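Local coordinates for protein O-methyltransferase family 2 (Planctopirus limnophila, PDB 5I2H) that probably transfers methyl groups from S-adenosyl-L-methionine to oxygen atoms of acceptor molecules, and binds the flavone apigenin in this crystal, at residues 176-187 against 292-300. Numbering follows the deposited sequence.
Sequences FADVLPAGQPGK and PEGGRLLIH
Arg296, at the start of strand 296-301, reaches across to the loop that leaves helix 154-179 and grips the carbonyl of Pro181. Its CB already points at that loop, and beyond CG and CD the chain bends at chi3 (-62°), a turn that goes with presenting the guanidinium end-on to Pro181 O. NE turns to a salt bridge with Asp265 on the neighbouring parallel strand. Gly183 CA lies over one face of the guanidinium, offset toward its rim, where a side chain would collide with CZ, and Leu180 CD1 packs over the opposite face. At the tip, NH1 lies 2.9 Å and NH2 3.1 Å from Pro181 O, which stays within the guanidinium plane and accepts both bonds. A leucine in its place would probably leave Pro181 O without its two donors and Asp265 without its cation, freeing the loop to shift.

Two residues along the strand, Leu298 CD1 meets Leu180 CD1 at 3.8 Å, the side chains crossing at about a right angle. Phe176 then turns its edge to the face of His300 in a T-shaped pair, planes at 62°; His300 is hydrogen-bonded to Ser269 and Thr352. Toward the other end, the extended Lys187 slides its CD past Pro292 CB and sets NZ 2.7 Å from Glu293 O, above the carbonyl plane. A water links Gln184 N to Gly294 O of the type II turn Pro292-Gly295.

Apolar packing near the helix thus gives way to Arg296 and Lys187 bonding main-chain oxygens, which ties down backbone course rather than particular side chains.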
loop_
_atom_site.group_PDB
_atom_site.type_symbol
_atom_site.label_atom_id
_atom_site.label_comp_id
_atom_site.label_asym_id
_atom_site.label_seq_id
_atom_site.Cartn_x
_atom_site.Cartn_y
_atom_site.Cartn_z
ATOM N N PHE A 176 6.385 22.518 13.335
ATOM C CA PHE A 176 7.808 22.793 13.398
ATOM C C PHE A 176 8.090 24.101 14.112
ATOM O O PHE A 176 8.940 24.158 15.011
ATOM C CB PHE A 176 8.380 22.845 11.983
ATOM C CG PHE A 176 9.838 23.188 11.947
ATOM C CD1 PHE A 176 10.786 22.199 12.037
ATOM C CD2 PHE A 176 10.249 24.490 11.815
ATOM C CE1 PHE A 176 12.130 22.514 12.015
ATOM C CE2 PHE A 176 11.591 24.831 11.796
ATOM C CZ PHE A 176 12.533 23.841 11.897
ATOM N N ALA A 177 7.415 25.178 13.689
ATOM C CA ALA A 177 7.631 26.464 14.339
ATOM C C ALA A 177 7.216 26.402 15.811
ATOM O O ALA A 177 7.862 27.013 16.679
ATOM C CB ALA A 177 6.887 27.569 13.593
ATOM N N ASP A 178 6.142 25.663 16.111
ATOM C CA ASP A 178 5.672 25.594 17.483
ATOM C C ASP A 178 6.693 24.925 18.398
ATOM O O ASP A 178 6.811 25.298 19.579
ATOM C CB ASP A 178 4.330 24.856 17.526
ATOM C CG ASP A 178 3.738 24.809 18.918
ATOM O OD1 ASP A 178 3.448 25.883 19.484
ATOM O OD2 ASP A 178 3.578 23.687 19.446
ATOM N N VAL A 179 7.433 23.936 17.903
ATOM C CA VAL A 179 8.340 23.197 18.792
ATOM C C VAL A 179 9.791 23.650 18.708
ATOM O O VAL A 179 10.607 23.189 19.522
ATOM C CB VAL A 179 8.281 21.674 18.560
ATOM C CG1 VAL A 179 6.836 21.184 18.707
ATOM C CG2 VAL A 179 8.876 21.300 17.199
ATOM N N LEU A 180 10.143 24.532 17.776
ATOM C CA LEU A 180 11.515 25.030 17.736
ATOM C C LEU A 180 11.801 25.914 18.945
ATOM O O LEU A 180 11.138 26.946 19.109
ATOM C CB LEU A 180 11.756 25.821 16.459
ATOM C CG LEU A 180 13.148 26.431 16.359
ATOM C CD1 LEU A 180 14.211 25.348 16.243
ATOM C CD2 LEU A 180 13.183 27.352 15.157
ATOM N N PRO A 181 12.767 25.571 19.801
ATOM C CA PRO A 181 13.085 26.444 20.942
ATOM C C PRO A 181 13.725 27.747 20.478
ATOM O O PRO A 181 14.366 27.800 19.432
ATOM C CB PRO A 181 14.064 25.605 21.781
ATOM C CG PRO A 181 13.863 24.147 21.317
ATOM C CD PRO A 181 13.523 24.306 19.832
ATOM N N ALA A 182 13.559 28.807 21.281
ATOM C CA ALA A 182 14.133 30.108 20.924
ATOM C C ALA A 182 15.656 30.072 20.790
ATOM O O ALA A 182 16.228 30.870 20.041
ATOM C CB ALA A 182 13.744 31.165 21.968
ATOM N N GLY A 183 16.335 29.201 21.531
ATOM C CA GLY A 183 17.792 29.236 21.537
ATOM C C GLY A 183 18.342 30.501 22.201
ATOM O O GLY A 183 17.634 31.280 22.836
ATOM N N GLN A 184 19.645 30.698 22.012
ATOM C CA GLN A 184 20.336 31.856 22.577
ATOM C C GLN A 184 19.983 33.135 21.810
ATOM O O GLN A 184 19.540 33.087 20.660
ATOM C CB GLN A 184 21.859 31.672 22.518
ATOM C CG GLN A 184 22.421 30.373 23.106
ATOM C CD GLN A 184 23.950 30.279 23.002
ATOM O OE1 GLN A 184 24.616 31.187 22.489
ATOM N NE2 GLN A 184 24.507 29.184 23.500
ATOM N N PRO A 185 20.226 34.297 22.408
ATOM C CA PRO A 185 20.283 35.526 21.608
ATOM C C PRO A 185 21.230 35.323 20.438
ATOM O O PRO A 185 22.273 34.675 20.572
ATOM C CB PRO A 185 20.812 36.576 22.586
ATOM C CG PRO A 185 20.496 36.023 23.947
ATOM C CD PRO A 185 20.570 34.532 23.828
ATOM N N GLY A 186 20.834 35.837 19.264
ATOM C CA GLY A 186 21.630 35.634 18.071
ATOM C C GLY A 186 22.924 36.428 18.094
ATOM O O GLY A 186 23.073 37.427 18.799
ATOM N N LYS A 187 23.875 35.977 17.278
ATOM C CA LYS A 187 25.188 36.590 17.196
ATOM C C LYS A 187 25.440 37.295 15.877
ATOM O O LYS A 187 26.494 37.915 15.722
ATOM C CB LYS A 187 26.269 35.524 17.390
ATOM C CG LYS A 187 26.293 34.925 18.782
ATOM C CD LYS A 187 27.480 33.994 18.892
ATOM C CE LYS A 187 27.760 33.559 20.322
ATOM N NZ LYS A 187 28.969 32.667 20.358
ATOM N N PRO A 292 28.397 30.056 14.432
ATOM C CA PRO A 292 29.014 30.651 15.618
ATOM C C PRO A 292 28.817 29.739 16.818
ATOM O O PRO A 292 27.984 28.848 16.818
ATOM C CB PRO A 292 28.237 31.954 15.789
ATOM C CG PRO A 292 26.846 31.572 15.353
ATOM C CD PRO A 292 27.061 30.628 14.162
ATOM N N GLU A 293 29.590 29.978 17.870
ATOM C CA GLU A 293 29.364 29.201 19.089
ATOM C C GLU A 293 27.930 29.450 19.558
ATOM O O GLU A 293 27.451 30.584 19.541
ATOM C CB GLU A 293 30.372 29.582 20.165
ATOM C CG GLU A 293 30.552 28.542 21.268
ATOM C CD GLU A 293 31.341 29.109 22.456
ATOM O OE1 GLU A 293 30.754 29.904 23.226
ATOM O OE2 GLU A 293 32.541 28.783 22.600
ATOM N N GLY A 294 27.213 28.375 19.887
ATOM C CA GLY A 294 25.810 28.490 20.210
ATOM C C GLY A 294 24.902 28.484 19.002
ATOM O O GLY A 294 23.664 28.477 19.162
ATOM N N GLY A 295 25.465 28.487 17.796
ATOM C CA GLY A 295 24.665 28.190 16.627
ATOM C C GLY A 295 24.087 26.784 16.694
ATOM O O GLY A 295 24.567 25.914 17.420
ATOM N N ARG A 296 23.028 26.557 15.933
ATOM C CA ARG A 296 22.365 25.257 15.897
ATOM C C ARG A 296 22.294 24.705 14.489
ATOM O O ARG A 296 22.047 25.442 13.532
ATOM C CB ARG A 296 20.945 25.337 16.480
ATOM C CG ARG A 296 20.987 25.826 17.944
ATOM C CD ARG A 296 19.588 25.928 18.543
ATOM N NE ARG A 296 18.722 26.903 17.848
ATOM C CZ ARG A 296 17.470 27.168 18.207
ATOM N NH1 ARG A 296 16.941 26.520 19.242
ATOM N NH2 ARG A 296 16.754 28.073 17.541
ATOM N N LEU A 297 22.469 23.394 14.382
ATOM C CA LEU A 297 22.098 22.666 13.192
ATOM C C LEU A 297 20.755 22.004 13.473
ATOM O O LEU A 297 20.619 21.224 14.431
ATOM C CB LEU A 297 23.171 21.645 12.800
ATOM C CG LEU A 297 22.843 20.822 11.559
ATOM C CD1 LEU A 297 22.875 21.734 10.335
ATOM C CD2 LEU A 297 23.838 19.667 11.443
ATOM N N LEU A 298 19.771 22.338 12.662
ATOM C CA LEU A 298 18.412 21.797 12.755
ATOM C C LEU A 298 18.235 20.804 11.621
ATOM O O LEU A 298 18.180 21.196 10.446
ATOM C CB LEU A 298 17.374 22.912 12.652
ATOM C CG LEU A 298 17.589 24.095 13.613
ATOM C CD1 LEU A 298 16.609 25.234 13.252
ATOM C CD2 LEU A 298 17.577 23.752 15.099
ATOM N N ILE A 299 18.141 19.521 11.956
ATOM C CA ILE A 299 17.859 18.497 10.949
ATOM C C ILE A 299 16.398 18.119 11.114
ATOM O O ILE A 299 15.980 17.729 12.213
ATOM C CB ILE A 299 18.779 17.270 11.112
ATOM C CG1 ILE A 299 20.227 17.652 10.774
ATOM C CG2 ILE A 299 18.309 16.122 10.232
ATOM C CD1 ILE A 299 21.233 16.574 11.192
ATOM N N HIS A 300 15.611 18.250 10.041
ATOM C CA HIS A 300 14.190 17.921 10.089
ATOM C C HIS A 300 13.948 16.809 9.083
ATOM O O HIS A 300 14.128 17.013 7.885
ATOM C CB HIS A 300 13.331 19.151 9.790
ATOM C CG HIS A 300 11.856 18.911 9.893
ATOM N ND1 HIS A 300 10.992 19.232 8.868
ATOM C CD2 HIS A 300 11.087 18.389 10.888
ATOM C CE1 HIS A 300 9.753 18.917 9.223
ATOM N NE2 HIS A 300 9.784 18.407 10.440
HETATM O O HOH W 1 21.089 28.386 20.591
HETATM O O HOH W 2 27.471 28.726 23.496
#